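Acyl-CoA N-acyltransferases (NAT) superfamily protein (Arabidopsis thaliana, PDB 6TH0) probably transfers the acetyl group of acetyl-CoA to the N-terminal methionine of transmembrane proteins and to protein lysines, using the GNAT acetyltransferase domain described here. Local coordinates at residues E104-R107 with K108-I111; Q21-R24 with D25-I29; I29-E32 with S33-Q37; I116-V119 with V120-S123. One frame throughout, in Å; residues are numbered along the deposited sequence.

Contact 1 of 4, residues E104-R107 with K108-I111; sequences ETYR and KRGI. With ACO (acetyl coenzyme *a), chain C.
Water 1 sits where Tyr-106 O, Arg-109 N and Ile-111 N converge: it accepts from Arg-109 N at 2.8 Å and from Ile-111 N, and lies 2.7 Å from Tyr-106 O, with the pyrophosphate oxygen O4A of ACO close by as well. This is the pyrophosphate-binding turn of the GNAT fold, the R-x-x-G-x-A signature that runs from the loop after strand 93-102 into the start of helix 111-123. It illustrates how backbone amides can hold an anion. Lys-108 N donates to ACO O5A at 2.7 Å, nearly straight at 164°, and Gly-110 N to ACO O1A at 3.0 Å. Gly-110 (phi 87°) has a backbone shape in which a side chain would press on the preceding carbonyl O. The start of helix 111-123 just beyond it probably adds some positive potential at the phosphates. Lys-108 NZ reaches round to O7A of the 3'-phosphate, a weak bond. Arg-107 is extended, with ACO C9P over one face of its guanidinium and Glu-104 CA over the opposite one, both off-centre, while its NE donates to Val-102 O. Arg-109 folds back with one guanidinium face over Tyr-106 CA, and NH2 comes 3.8 Å from Tyr-106 CD2, ring and guanidinium planes 49° apart. Tyr-106 OH is hydrogen-bonded to Asp-52 OD2. Ile-111 CD1 rests 3.9 Å from Tyr-106 CB.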
loop_
_atom_site.group_PDB
_atom_site.type_symbol
_atom_site.label_atom_id
_atom_site.label_comp_id
_atom_site.label_asym_id
_atom_site.label_seq_id
_atom_site.Cartn_x
_atom_site.Cartn_y
_atom_site.Cartn_z
ATOM N N GLU A 104 12.382 -9.486 6.138
ATOM C CA GLU A 104 12.879 -10.608 5.348
ATOM C C GLU A 104 12.559 -11.958 5.999
ATOM O O GLU A 104 12.075 -12.882 5.337
ATOM C CB GLU A 104 14.379 -10.391 5.118
ATOM C CG GLU A 104 14.925 -10.952 3.825
ATOM C CD GLU A 104 16.243 -10.298 3.408
ATOM O OE1 GLU A 104 16.659 -9.294 4.032
ATOM O OE2 GLU A 104 16.841 -10.762 2.416
ATOM N N THR A 105 12.794 -12.088 7.303
ATOM C CA THR A 105 12.587 -13.386 7.938
ATOM C C THR A 105 11.118 -13.765 8.104
ATOM O O THR A 105 10.835 -14.885 8.538
ATOM C CB THR A 105 13.294 -13.423 9.293
ATOM O OG1 THR A 105 12.864 -12.315 10.094
ATOM C CG2 THR A 105 14.803 -13.347 9.098
ATOM N N TYR A 106 10.176 -12.873 7.798
ATOM C CA TYR A 106 8.753 -13.195 7.875
ATOM C C TYR A 106 8.116 -13.392 6.505
ATOM O O TYR A 106 6.894 -13.536 6.416
ATOM C CB TYR A 106 7.994 -12.104 8.648
ATOM C CG TYR A 106 8.106 -12.223 10.152
ATOM C CD1 TYR A 106 9.191 -11.695 10.830
ATOM C CD2 TYR A 106 7.119 -12.865 10.888
ATOM C CE1 TYR A 106 9.301 -11.807 12.204
ATOM C CE2 TYR A 106 7.221 -12.987 12.262
ATOM C CZ TYR A 106 8.314 -12.452 12.915
ATOM O OH TYR A 106 8.423 -12.562 14.284
ATOM N N ARG A 107 8.907 -13.395 5.439
ATOM C CA ARG A 107 8.353 -13.437 4.097
ATOM C C ARG A 107 7.913 -14.843 3.702
ATOM O O ARG A 107 8.309 -15.845 4.298
ATOM C CB ARG A 107 9.360 -12.882 3.098
ATOM C CG ARG A 107 9.505 -11.388 3.249
ATOM C CD ARG A 107 10.534 -10.810 2.312
ATOM N NE ARG A 107 10.826 -9.444 2.690
ATOM C CZ ARG A 107 11.794 -8.707 2.165
ATOM N NH1 ARG A 107 12.562 -9.210 1.209
ATOM N NH2 ARG A 107 11.987 -7.467 2.592
ATOM N N LYS A 108 7.056 -14.900 2.683
ATOM C CA LYS A 108 6.542 -16.157 2.140
ATOM C C LYS A 108 5.641 -16.878 3.134
ATOM O O LYS A 108 5.605 -18.107 3.172
ATOM C CB LYS A 108 7.678 -17.078 1.671
ATOM C CG LYS A 108 8.563 -16.408 0.625
ATOM C CD LYS A 108 9.086 -17.408 -0.388
ATOM C CE LYS A 108 9.105 -16.779 -1.782
ATOM N NZ LYS A 108 9.258 -17.782 -2.881
ATOM N N ARG A 109 4.920 -16.114 3.954
ATOM C CA ARG A 109 3.943 -16.664 4.882
ATOM C C ARG A 109 2.551 -16.094 4.642
ATOM O O ARG A 109 1.622 -16.412 5.394
ATOM C CB ARG A 109 4.385 -16.407 6.328
ATOM C CG ARG A 109 5.749 -17.001 6.661
ATOM C CD ARG A 109 6.125 -16.840 8.124
ATOM N NE ARG A 109 7.533 -17.172 8.330
ATOM C CZ ARG A 109 8.176 -17.054 9.488
ATOM N NH1 ARG A 109 9.459 -17.382 9.569
ATOM N NH2 ARG A 109 7.545 -16.602 10.561
ATOM N N GLY A 110 2.376 -15.289 3.596
ATOM C CA GLY A 110 1.093 -14.686 3.307
ATOM C C GLY A 110 0.824 -13.371 4.003
ATOM O O GLY A 110 -0.307 -12.874 3.936
ATOM N N ILE A 111 1.822 -12.779 4.658
ATOM C CA ILE A 111 1.581 -11.542 5.393
ATOM C C ILE A 111 1.287 -10.393 4.433
ATOM O O ILE A 111 0.336 -9.626 4.631
ATOM C CB ILE A 111 2.771 -11.241 6.325
ATOM C CG1 ILE A 111 2.850 -12.317 7.409
ATOM C CG2 ILE A 111 2.645 -9.842 6.964
ATOM C CD1 ILE A 111 4.161 -12.293 8.223
HETATM N N1A ACO C . 4.118 -21.550 2.192
HETATM C C2A ACO C . 4.980 -21.294 1.149
HETATM N N3A ACO C . 5.051 -20.256 0.297
HETATM C C4A ACO C . 4.069 -19.309 0.557
HETATM C C5A ACO C . 3.102 -19.431 1.605
HETATM C C6A ACO C . 3.168 -20.587 2.407
HETATM N N6A ACO C . 2.270 -20.760 3.428
HETATM N N7A ACO C . 2.241 -18.326 1.633
HETATM C C8A ACO C . 2.679 -17.551 0.620
HETATM N N9A ACO C . 3.770 -18.097 -0.058
HETATM C C1B ACO C . 4.486 -17.538 -1.206
HETATM C C2B ACO C . 3.541 -16.801 -2.262
HETATM O O2B ACO C . 2.967 -17.721 -3.092
HETATM C C3B ACO C . 4.760 -16.039 -2.968
HETATM O O3B ACO C . 5.400 -16.995 -3.660
HETATM P P3B ACO C . 6.190 -16.362 -5.196
HETATM O O7A ACO C . 7.303 -15.624 -4.500
HETATM O O8A ACO C . 6.566 -17.625 -5.952
HETATM O O9A ACO C . 5.072 -15.498 -5.730
HETATM C C4B ACO C . 5.591 -15.539 -1.738
HETATM O O4B ACO C . 5.448 -16.568 -0.704
HETATM C C5B ACO C . 5.138 -14.146 -1.263
HETATM O O5B ACO C . 3.768 -14.111 -1.008
HETATM P P1A ACO C . 3.522 -13.376 0.448
HETATM O O1A ACO C . 4.169 -14.171 1.521
HETATM O O2A ACO C . 2.066 -13.009 0.516
HETATM O O3A ACO C . 4.305 -11.874 0.489
HETATM P P2A ACO C . 5.455 -11.716 1.573
HETATM O O4A ACO C . 4.923 -11.531 2.947
HETATM O O5A ACO C . 6.652 -12.602 1.343
HETATM O O6A ACO C . 6.080 -10.129 1.247
HETATM C CBP ACO C . 6.773 -8.448 -0.330
HETATM C CCP ACO C . 6.045 -9.845 -0.110
HETATM C CDP ACO C . 5.907 -7.386 0.307
HETATM C CEP ACO C . 6.951 -8.172 -1.825
HETATM C CAP ACO C . 8.139 -8.586 0.392
HETATM O OAP ACO C . 9.021 -9.435 -0.337
HETATM C C9P ACO C . 8.880 -7.268 0.600
HETATM O O9P ACO C . 8.768 -6.659 1.642
HETATM N N8P ACO C . 9.736 -6.829 -0.388
HETATM C C7P ACO C . 10.504 -5.547 -0.253
HETATM C C6P ACO C . 9.575 -4.368 -0.253
HETATM C C5P ACO C . 8.916 -4.334 -1.587
HETATM O O5P ACO C . 9.454 -4.633 -2.642
HETATM N N4P ACO C . 7.593 -3.938 -1.597
HETATM C C3P ACO C . 6.952 -3.931 -2.911
HETATM C C2P ACO C . 5.894 -2.887 -2.942
HETATM S S1P ACO C . 5.137 -2.905 -4.640
HETATM C C ACO C . 6.263 -1.723 -5.379
HETATM O O ACO C . 7.124 -2.042 -6.162
HETATM C CH3 ACO C . 6.140 -0.353 -4.954
HETATM O O HOH W 1 4.795 -13.399 4.655
#

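Contact 2 of 4, residues Q21-R24 with D25-I29; sequences QIHR and DIFPI. With ACO (acetyl coenzyme *a), chain C.
Ile-26 N donates to Ile-22 O and Phe-27 N to His-23 O, both at 2.9 Å, continuing the i to i+4 bonding of helix 16-26 to its last turn; Asp-25 N makes the same kind of bond to Gln-21 O. One turn apart on the outer side, Gln-21 and Asp-25 are joined through water 2, which donates to Gln-21 OE1 at 2.6 Å and to Asp-25 OD2 at 2.7 Å. Their amide and carboxylate planes are nearly parallel, and OE1 also takes a bond from Arg-18. On the inward side His-23 has both ring nitrogens engaged, NE2 with Thr-99 and ND1 with Leu-19 O, which fixes the turn of its ring. The Phe-27 ring lies obliquely to it, centroids 5.9 Å apart and planes at 52°.

Packing follows the same spacing. Ile-22 CG1 meets Ile-26 CD1 at 3.9 Å, and chi1 of 78° places Ile-26 CG1 between its own backbone N and carbonyl carbon, close over Ile-22 O. Phe-27, leaving the helix, swings CG opposite its backbone N (chi1 -162°) and lays CE1 3.8 Å from ACO C2P, with CZ near the acetyl CH3; Ile-26 O lies 3.5 Å from ACO C6P. Such a helix end, running into the loop before helix 33-41 beside the pantetheine and acetyl group, is typical of the acetyl-CoA site of the GNAT fold.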
loop_
_atom_site.group_PDB
_atom_site.type_symbol
_atom_site.label_atom_id
_atom_site.label_comp_id
_atom_site.label_asym_id
_atom_site.label_seq_id
_atom_site.Cartn_x
_atom_site.Cartn_y
_atom_site.Cartn_z
ATOM N N GLN A 21 12.500 3.273 10.047
ATOM C CA GLN A 21 13.683 2.431 9.901
ATOM C C GLN A 21 13.450 1.312 8.888
ATOM O O GLN A 21 14.291 1.071 8.015
ATOM C CB GLN A 21 14.054 1.888 11.279
ATOM C CG GLN A 21 15.060 0.766 11.315
ATOM C CD GLN A 21 14.628 -0.314 12.289
ATOM O OE1 GLN A 21 13.999 -1.299 11.899
ATOM N NE2 GLN A 21 14.939 -0.124 13.566
ATOM N N ILE A 22 12.312 0.620 8.986
ATOM C CA ILE A 22 12.017 -0.477 8.067
ATOM C C ILE A 22 11.841 0.037 6.639
ATOM O O ILE A 22 12.258 -0.623 5.680
ATOM C CB ILE A 22 10.798 -1.280 8.553
ATOM C CG1 ILE A 22 10.742 -2.632 7.822
ATOM C CG2 ILE A 22 9.494 -0.490 8.324
ATOM C CD1 ILE A 22 9.794 -3.630 8.456
ATOM N N HIS A 23 11.192 1.197 6.454
ATOM C CA HIS A 23 11.128 1.759 5.108
ATOM C C HIS A 23 12.524 1.989 4.532
ATOM O O HIS A 23 12.803 1.627 3.381
ATOM C CB HIS A 23 10.321 3.055 5.095
ATOM C CG HIS A 23 8.839 2.841 4.999
ATOM N ND1 HIS A 23 8.078 2.376 6.052
ATOM C CD2 HIS A 23 7.981 3.012 3.963
ATOM C CE1 HIS A 23 6.814 2.288 5.675
ATOM N NE2 HIS A 23 6.725 2.668 4.412
ATOM N N ARG A 24 13.409 2.601 5.316
ATOM C CA ARG A 24 14.767 2.834 4.850
ATOM C C ARG A 24 15.444 1.519 4.495
ATOM O O ARG A 24 16.200 1.437 3.515
ATOM C CB ARG A 24 15.560 3.578 5.927
ATOM C CG ARG A 24 17.062 3.582 5.715
ATOM C CD ARG A 24 17.479 4.249 4.414
ATOM N NE ARG A 24 17.176 5.676 4.400
ATOM C CZ ARG A 24 17.691 6.540 3.532
ATOM N NH1 ARG A 24 18.542 6.127 2.605
ATOM N NH2 ARG A 24 17.354 7.819 3.593
ATOM N N ASP A 25 15.170 0.472 5.272
ATOM C CA ASP A 25 15.936 -0.757 5.104
ATOM C C ASP A 25 15.419 -1.613 3.948
ATOM O O ASP A 25 16.220 -2.284 3.284
ATOM C CB ASP A 25 15.891 -1.582 6.391
ATOM C CG ASP A 25 16.772 -1.032 7.495
ATOM O OD1 ASP A 25 17.585 -0.095 7.282
ATOM O OD2 ASP A 25 16.683 -1.582 8.615
ATOM N N ILE A 26 14.105 -1.636 3.701
ATOM C CA ILE A 26 13.572 -2.591 2.722
ATOM C C ILE A 26 12.732 -1.957 1.627
ATOM O O ILE A 26 12.427 -2.624 0.624
ATOM C CB ILE A 26 12.771 -3.724 3.399
ATOM C CG1 ILE A 26 11.361 -3.268 3.804
ATOM C CG2 ILE A 26 13.534 -4.286 4.621
ATOM C CD1 ILE A 26 10.539 -4.407 4.395
ATOM N N PHE A 27 12.325 -0.692 1.786
ATOM C CA PHE A 27 11.469 -0.131 0.755
ATOM C C PHE A 27 12.287 0.762 -0.165
ATOM O O PHE A 27 12.856 1.767 0.288
ATOM C CB PHE A 27 10.301 0.644 1.359
ATOM C CG PHE A 27 9.200 0.860 0.375
ATOM C CD1 PHE A 27 8.340 -0.172 0.065
ATOM C CD2 PHE A 27 9.073 2.062 -0.300
ATOM C CE1 PHE A 27 7.334 0.000 -0.892
ATOM C CE2 PHE A 27 8.090 2.233 -1.244
ATOM C CZ PHE A 27 7.221 1.200 -1.540
ATOM N N PRO A 28 12.320 0.472 -1.469
ATOM C CA PRO A 28 13.259 1.187 -2.357
ATOM C C PRO A 28 12.993 2.669 -2.518
ATOM O O PRO A 28 13.937 3.419 -2.798
ATOM C CB PRO A 28 13.093 0.453 -3.698
ATOM C CG PRO A 28 12.397 -0.818 -3.367
ATOM C CD PRO A 28 11.552 -0.554 -2.189
ATOM N N ILE A 29 11.740 3.113 -2.425
ATOM C CA ILE A 29 11.417 4.523 -2.634
ATOM C C ILE A 29 11.634 5.286 -1.331
ATOM O O ILE A 29 11.034 4.961 -0.300
ATOM C CB ILE A 29 9.976 4.675 -3.147
ATOM C CG1 ILE A 29 9.754 3.736 -4.336
ATOM C CG2 ILE A 29 9.720 6.123 -3.567
ATOM C CD1 ILE A 29 10.705 3.968 -5.481
HETATM N N1A ACO C . 4.118 -21.550 2.192
HETATM C C2A ACO C . 4.980 -21.294 1.149
HETATM N N3A ACO C . 5.051 -20.256 0.297
HETATM C C4A ACO C . 4.069 -19.309 0.557
HETATM C C5A ACO C . 3.102 -19.431 1.605
HETATM C C6A ACO C . 3.168 -20.587 2.407
HETATM N N6A ACO C . 2.270 -20.760 3.428
HETATM N N7A ACO C . 2.241 -18.326 1.633
HETATM C C8A ACO C . 2.679 -17.551 0.620
HETATM N N9A ACO C . 3.770 -18.097 -0.058
HETATM C C1B ACO C . 4.486 -17.538 -1.206
HETATM C C2B ACO C . 3.541 -16.801 -2.262
HETATM O O2B ACO C . 2.967 -17.721 -3.092
HETATM C C3B ACO C . 4.760 -16.039 -2.968
HETATM O O3B ACO C . 5.400 -16.995 -3.660
HETATM P P3B ACO C . 6.190 -16.362 -5.196
HETATM O O7A ACO C . 7.303 -15.624 -4.500
HETATM O O8A ACO C . 6.566 -17.625 -5.952
HETATM O O9A ACO C . 5.072 -15.498 -5.730
HETATM C C4B ACO C . 5.591 -15.539 -1.738
HETATM O O4B ACO C . 5.448 -16.568 -0.704
HETATM C C5B ACO C . 5.138 -14.146 -1.263
HETATM O O5B ACO C . 3.768 -14.111 -1.008
HETATM P P1A ACO C . 3.522 -13.376 0.448
HETATM O O1A ACO C . 4.169 -14.171 1.521
HETATM O O2A ACO C . 2.066 -13.009 0.516
HETATM O O3A ACO C . 4.305 -11.874 0.489
HETATM P P2A ACO C . 5.455 -11.716 1.573
HETATM O O4A ACO C . 4.923 -11.531 2.947
HETATM O O5A ACO C . 6.652 -12.602 1.343
HETATM O O6A ACO C . 6.080 -10.129 1.247
HETATM C CBP ACO C . 6.773 -8.448 -0.330
HETATM C CCP ACO C . 6.045 -9.845 -0.110
HETATM C CDP ACO C . 5.907 -7.386 0.307
HETATM C CEP ACO C . 6.951 -8.172 -1.825
HETATM C CAP ACO C . 8.139 -8.586 0.392
HETATM O OAP ACO C . 9.021 -9.435 -0.337
HETATM C C9P ACO C . 8.880 -7.268 0.600
HETATM O O9P ACO C . 8.768 -6.659 1.642
HETATM N N8P ACO C . 9.736 -6.829 -0.388
HETATM C C7P ACO C . 10.504 -5.547 -0.253
HETATM C C6P ACO C . 9.575 -4.368 -0.253
HETATM C C5P ACO C . 8.916 -4.334 -1.587
HETATM O O5P ACO C . 9.454 -4.633 -2.642
HETATM N N4P ACO C . 7.593 -3.938 -1.597
HETATM C C3P ACO C . 6.952 -3.931 -2.911
HETATM C C2P ACO C . 5.894 -2.887 -2.942
HETATM S S1P ACO C . 5.137 -2.905 -4.640
HETATM C C ACO C . 6.263 -1.723 -5.379
HETATM O O ACO C . 7.124 -2.042 -6.162
HETATM C CH3 ACO C . 6.140 -0.353 -4.954
HETATM O O HOH W 2 14.278 -2.351 9.518
#

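Contact 3 of 4, residues I29-E32 with S33-Q37; sequences IRYE and SEFFQ
In the GNAT fold the loop after the first helix runs into a second, and here Tyr-31 and Glu-32 of that loop pack on Phe-35 and Phe-36 of helix 33-41. The Tyr-31 and Phe-35 rings stack face to face, centroids 4.1 Å apart and planes 25° off parallel, with Tyr-31 CD2 set over the centre of the Phe-35 ring. Phe-35 can present that face because its CG points opposite the backbone N (chi1 168°). Its N donates to Glu-32 O at 2.9 Å, approaching from above the carbonyl plane. Phe-36 turns an edge to Tyr-31 O and sets CE2 3.8 Å from Tyr-31 CB, while Phe-35 CD2 covers one of its faces. With an alanine in place of Phe-35, Tyr-31 would probably lose its stacking partner and its ring would be freer to turn. On the inward side Tyr-31 touches Thr-99 and Phe-35 touches Leu-98, both on strand 93-102, and Phe-36 meets His-23 of helix 16-26 edge-to-face.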
loop_
_atom_site.group_PDB
_atom_site.type_symbol
_atom_site.label_atom_id
_atom_site.label_comp_id
_atom_site.label_asym_id
_atom_site.label_seq_id
_atom_site.Cartn_x
_atom_site.Cartn_y
_atom_site.Cartn_z
ATOM N N ILE A 29 11.740 3.113 -2.425
ATOM C CA ILE A 29 11.417 4.523 -2.634
ATOM C C ILE A 29 11.634 5.286 -1.331
ATOM O O ILE A 29 11.034 4.961 -0.300
ATOM C CB ILE A 29 9.976 4.675 -3.147
ATOM C CG1 ILE A 29 9.754 3.736 -4.336
ATOM C CG2 ILE A 29 9.720 6.123 -3.567
ATOM C CD1 ILE A 29 10.705 3.968 -5.481
ATOM N N ARG A 30 12.484 6.314 -1.374
ATOM C CA ARG A 30 12.754 7.114 -0.187
ATOM C C ARG A 30 11.658 8.135 0.063
ATOM O O ARG A 30 11.181 8.798 -0.860
ATOM C CB ARG A 30 14.104 7.820 -0.305
ATOM C CG ARG A 30 15.295 6.885 -0.406
ATOM C CD ARG A 30 15.510 6.136 0.912
ATOM N NE ARG A 30 16.669 5.244 0.844
ATOM C CZ ARG A 30 16.619 3.920 0.740
ATOM N NH1 ARG A 30 15.451 3.291 0.730
ATOM N NH2 ARG A 30 17.750 3.222 0.679
ATOM N N TYR A 31 11.271 8.251 1.329
ATOM C CA TYR A 31 10.283 9.207 1.798
ATOM C C TYR A 31 10.877 10.112 2.866
ATOM O O TYR A 31 11.742 9.707 3.651
ATOM C CB TYR A 31 9.026 8.521 2.343
ATOM C CG TYR A 31 8.152 7.930 1.264
ATOM C CD1 TYR A 31 8.343 6.629 0.809
ATOM C CD2 TYR A 31 7.135 8.680 0.693
ATOM C CE1 TYR A 31 7.536 6.096 -0.190
ATOM C CE2 TYR A 31 6.328 8.156 -0.299
ATOM C CZ TYR A 31 6.531 6.865 -0.734
ATOM O OH TYR A 31 5.723 6.349 -1.724
ATOM N N GLU A 32 10.400 11.349 2.874
ATOM C CA GLU A 32 10.849 12.341 3.829
ATOM C C GLU A 32 10.232 12.061 5.194
ATOM O O GLU A 32 9.227 11.356 5.319
ATOM C CB GLU A 32 10.443 13.736 3.356
ATOM C CG GLU A 32 8.928 13.852 3.174
ATOM C CD GLU A 32 8.451 15.251 2.835
ATOM O OE1 GLU A 32 9.288 16.176 2.761
ATOM O OE2 GLU A 32 7.228 15.422 2.638
ATOM N N SER A 33 10.845 12.637 6.228
ATOM C CA SER A 33 10.371 12.384 7.582
ATOM C C SER A 33 8.917 12.823 7.743
ATOM O O SER A 33 8.141 12.181 8.460
ATOM C CB SER A 33 11.271 13.103 8.583
ATOM O OG SER A 33 11.341 14.485 8.279
ATOM N N GLU A 34 8.526 13.911 7.075
ATOM C CA GLU A 34 7.140 14.361 7.150
ATOM C C GLU A 34 6.176 13.264 6.720
ATOM O O GLU A 34 5.076 13.141 7.271
ATOM C CB GLU A 34 6.932 15.608 6.289
ATOM C CG GLU A 34 7.448 16.899 6.883
ATOM C CD GLU A 34 6.752 17.259 8.185
ATOM O OE1 GLU A 34 5.951 16.439 8.683
ATOM O OE2 GLU A 34 6.986 18.372 8.702
ATOM N N PHE A 35 6.564 12.456 5.735
ATOM C CA PHE A 35 5.658 11.405 5.295
ATOM C C PHE A 35 5.321 10.461 6.442
ATOM O O PHE A 35 4.172 10.042 6.601
ATOM C CB PHE A 35 6.268 10.640 4.123
ATOM C CG PHE A 35 5.537 9.380 3.790
ATOM C CD1 PHE A 35 4.334 9.441 3.097
ATOM C CD2 PHE A 35 6.060 8.141 4.123
ATOM C CE1 PHE A 35 3.645 8.289 2.764
ATOM C CE2 PHE A 35 5.385 6.963 3.787
ATOM C CZ PHE A 35 4.162 7.045 3.104
ATOM N N PHE A 36 6.314 10.099 7.248
ATOM C CA PHE A 36 6.041 9.139 8.307
ATOM C C PHE A 36 5.224 9.748 9.433
ATOM O O PHE A 36 4.477 9.021 10.098
ATOM C CB PHE A 36 7.351 8.527 8.781
ATOM C CG PHE A 36 8.024 7.749 7.699
ATOM C CD1 PHE A 36 7.560 6.489 7.353
ATOM C CD2 PHE A 36 9.077 8.296 6.987
ATOM C CE1 PHE A 36 8.141 5.780 6.330
ATOM C CE2 PHE A 36 9.678 7.579 5.966
ATOM C CZ PHE A 36 9.202 6.318 5.634
ATOM N N GLN A 37 5.359 11.058 9.674
ATOM C CA GLN A 37 4.460 11.730 10.600
ATOM C C GLN A 37 3.028 11.664 10.085
ATOM O O GLN A 37 2.084 11.455 10.855
ATOM C CB GLN A 37 4.875 13.195 10.801
ATOM C CG GLN A 37 6.094 13.438 11.679
ATOM C CD GLN A 37 5.875 13.029 13.128
ATOM O OE1 GLN A 37 4.754 13.065 13.635
ATOM N NE2 GLN A 37 6.956 12.670 13.809
#

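Contact 4 of 4, residues I116-V119 with V120-S123; sequences INEV and VKYS
Val-120 N donates to Ile-116 O at 3.0 Å and Ser-123 N to Val-119 O at 2.9 Å, and these bonds tie together the packed side of helix 111-123. There Val-119 is buried against Val-95 and Ile-97 of one strand and Val-132 of the next, Ile-116 presses on Leu-100, and Ser-123 turns its OG back to Val-120 O at 2.9 Å, so that a buried hydroxyl has an acceptor within its own helix. On the other side the backbone bonds are as close, Lys-121 N donating to Asn-117 O at 2.8 Å, but the side chains are held more loosely. Glu-118 and Lys-121 run alongside each other in the same direction, and their salt bridge is long, 3.6 Å from OE2 to NZ. Asn-117 comes in across the lysine chain, its CG opposite the backbone N (chi1 -173°) and its ND2 3.5 Å from Lys-121 CD. Replacing Asn-117 by a glycine would probably leave the aliphatic part of Lys-121 without this flanking amide and its chain less confined. A helix with an apolar side on the sheet and a polar side outward, linking the parallel strands 93-102 and 129-137, is characteristic of the beta-alpha-beta crossover of the GNAT fold.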
loop_
_atom_site.group_PDB
_atom_site.type_symbol
_atom_site.label_atom_id
_atom_site.label_comp_id
_atom_site.label_asym_id
_atom_site.label_seq_id
_atom_site.Cartn_x
_atom_site.Cartn_y
_atom_site.Cartn_z
ATOM N N ILE A 116 -2.484 -6.442 1.954
ATOM C CA ILE A 116 -3.256 -5.925 0.826
ATOM C C ILE A 116 -4.740 -6.188 1.033
ATOM O O ILE A 116 -5.586 -5.315 0.786
ATOM C CB ILE A 116 -2.754 -6.547 -0.484
ATOM C CG1 ILE A 116 -1.307 -6.124 -0.744
ATOM C CG2 ILE A 116 -3.644 -6.135 -1.634
ATOM C CD1 ILE A 116 -0.634 -7.020 -1.808
ATOM N N ASN A 117 -5.079 -7.386 1.515
ATOM C CA ASN A 117 -6.475 -7.709 1.781
ATOM C C ASN A 117 -7.114 -6.672 2.703
ATOM O O ASN A 117 -8.270 -6.266 2.501
ATOM C CB ASN A 117 -6.559 -9.114 2.384
ATOM C CG ASN A 117 -7.970 -9.593 2.544
ATOM O OD1 ASN A 117 -8.791 -9.427 1.648
ATOM N ND2 ASN A 117 -8.268 -10.193 3.689
ATOM N N GLU A 118 -6.375 -6.228 3.724
ATOM C CA GLU A 118 -6.888 -5.190 4.616
ATOM C C GLU A 118 -7.242 -3.926 3.846
ATOM O O GLU A 118 -8.273 -3.297 4.111
ATOM C CB GLU A 118 -5.860 -4.872 5.703
ATOM C CG GLU A 118 -5.592 -6.019 6.666
ATOM C CD GLU A 118 -6.815 -6.398 7.472
ATOM O OE1 GLU A 118 -7.670 -5.520 7.680
ATOM O OE2 GLU A 118 -6.935 -7.574 7.882
ATOM N N VAL A 119 -6.408 -3.543 2.879
ATOM C CA VAL A 119 -6.677 -2.330 2.118
ATOM C C VAL A 119 -7.918 -2.503 1.245
ATOM O O VAL A 119 -8.764 -1.608 1.165
ATOM C CB VAL A 119 -5.452 -1.950 1.271
ATOM C CG1 VAL A 119 -5.748 -0.695 0.470
ATOM C CG2 VAL A 119 -4.205 -1.749 2.168
ATOM N N VAL A 120 -8.049 -3.654 0.587
ATOM C CA VAL A 120 -9.220 -3.905 -0.253
ATOM C C VAL A 120 -10.482 -3.962 0.594
ATOM O O VAL A 120 -11.517 -3.386 0.237
ATOM C CB VAL A 120 -9.022 -5.208 -1.055
ATOM C CG1 VAL A 120 -10.286 -5.545 -1.856
ATOM C CG2 VAL A 120 -7.794 -5.109 -1.937
ATOM N N LYS A 121 -10.417 -4.653 1.731
ATOM C CA LYS A 121 -11.561 -4.710 2.634
ATOM C C LYS A 121 -11.928 -3.325 3.148
ATOM O O LYS A 121 -13.109 -3.015 3.336
ATOM C CB LYS A 121 -11.238 -5.672 3.778
ATOM C CG LYS A 121 -11.514 -7.132 3.425
ATOM C CD LYS A 121 -10.967 -8.137 4.443
ATOM C CE LYS A 121 -11.238 -7.787 5.889
ATOM N NZ LYS A 121 -10.206 -8.459 6.749
ATOM N N TYR A 122 -10.926 -2.477 3.381
ATOM C CA TYR A 122 -11.194 -1.102 3.785
ATOM C C TYR A 122 -11.903 -0.335 2.677
ATOM O O TYR A 122 -12.920 0.324 2.919
ATOM C CB TYR A 122 -9.893 -0.397 4.183
ATOM C CG TYR A 122 -10.111 1.051 4.579
ATOM C CD1 TYR A 122 -10.606 1.373 5.836
ATOM C CD2 TYR A 122 -9.838 2.092 3.696
ATOM C CE1 TYR A 122 -10.824 2.689 6.211
ATOM C CE2 TYR A 122 -10.055 3.420 4.068
ATOM C CZ TYR A 122 -10.544 3.704 5.323
ATOM O OH TYR A 122 -10.754 5.005 5.706
ATOM N N SER A 123 -11.381 -0.414 1.450
ATOM C CA SER A 123 -11.947 0.349 0.341
ATOM C C SER A 123 -13.380 -0.067 0.041
ATOM O O SER A 123 -14.182 0.751 -0.424
ATOM C CB SER A 123 -11.089 0.191 -0.911
ATOM O OG SER A 123 -11.300 -1.076 -1.512
#

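Read together, the four contacts show how a cofactor site is assembled from short local motifs. Contacts 1 and 2, with centres 16 Å apart, both touch ACO, the first at its phosphates and the second toward its acetyl end, and they meet directly where Arg-107 NH2 lies 3.8 Å from Ile-26 CD1. Contact 3 shares Ile-29 with contact 2 and packs against it, their centres 10 Å apart; its Tyr-31 side chain stays about 7 Å from ACO. Contact 4 continues the helix that contact 1 opens, their nearest atoms about 5 Å apart, and lies across the chain's centre from contacts 2 and 3.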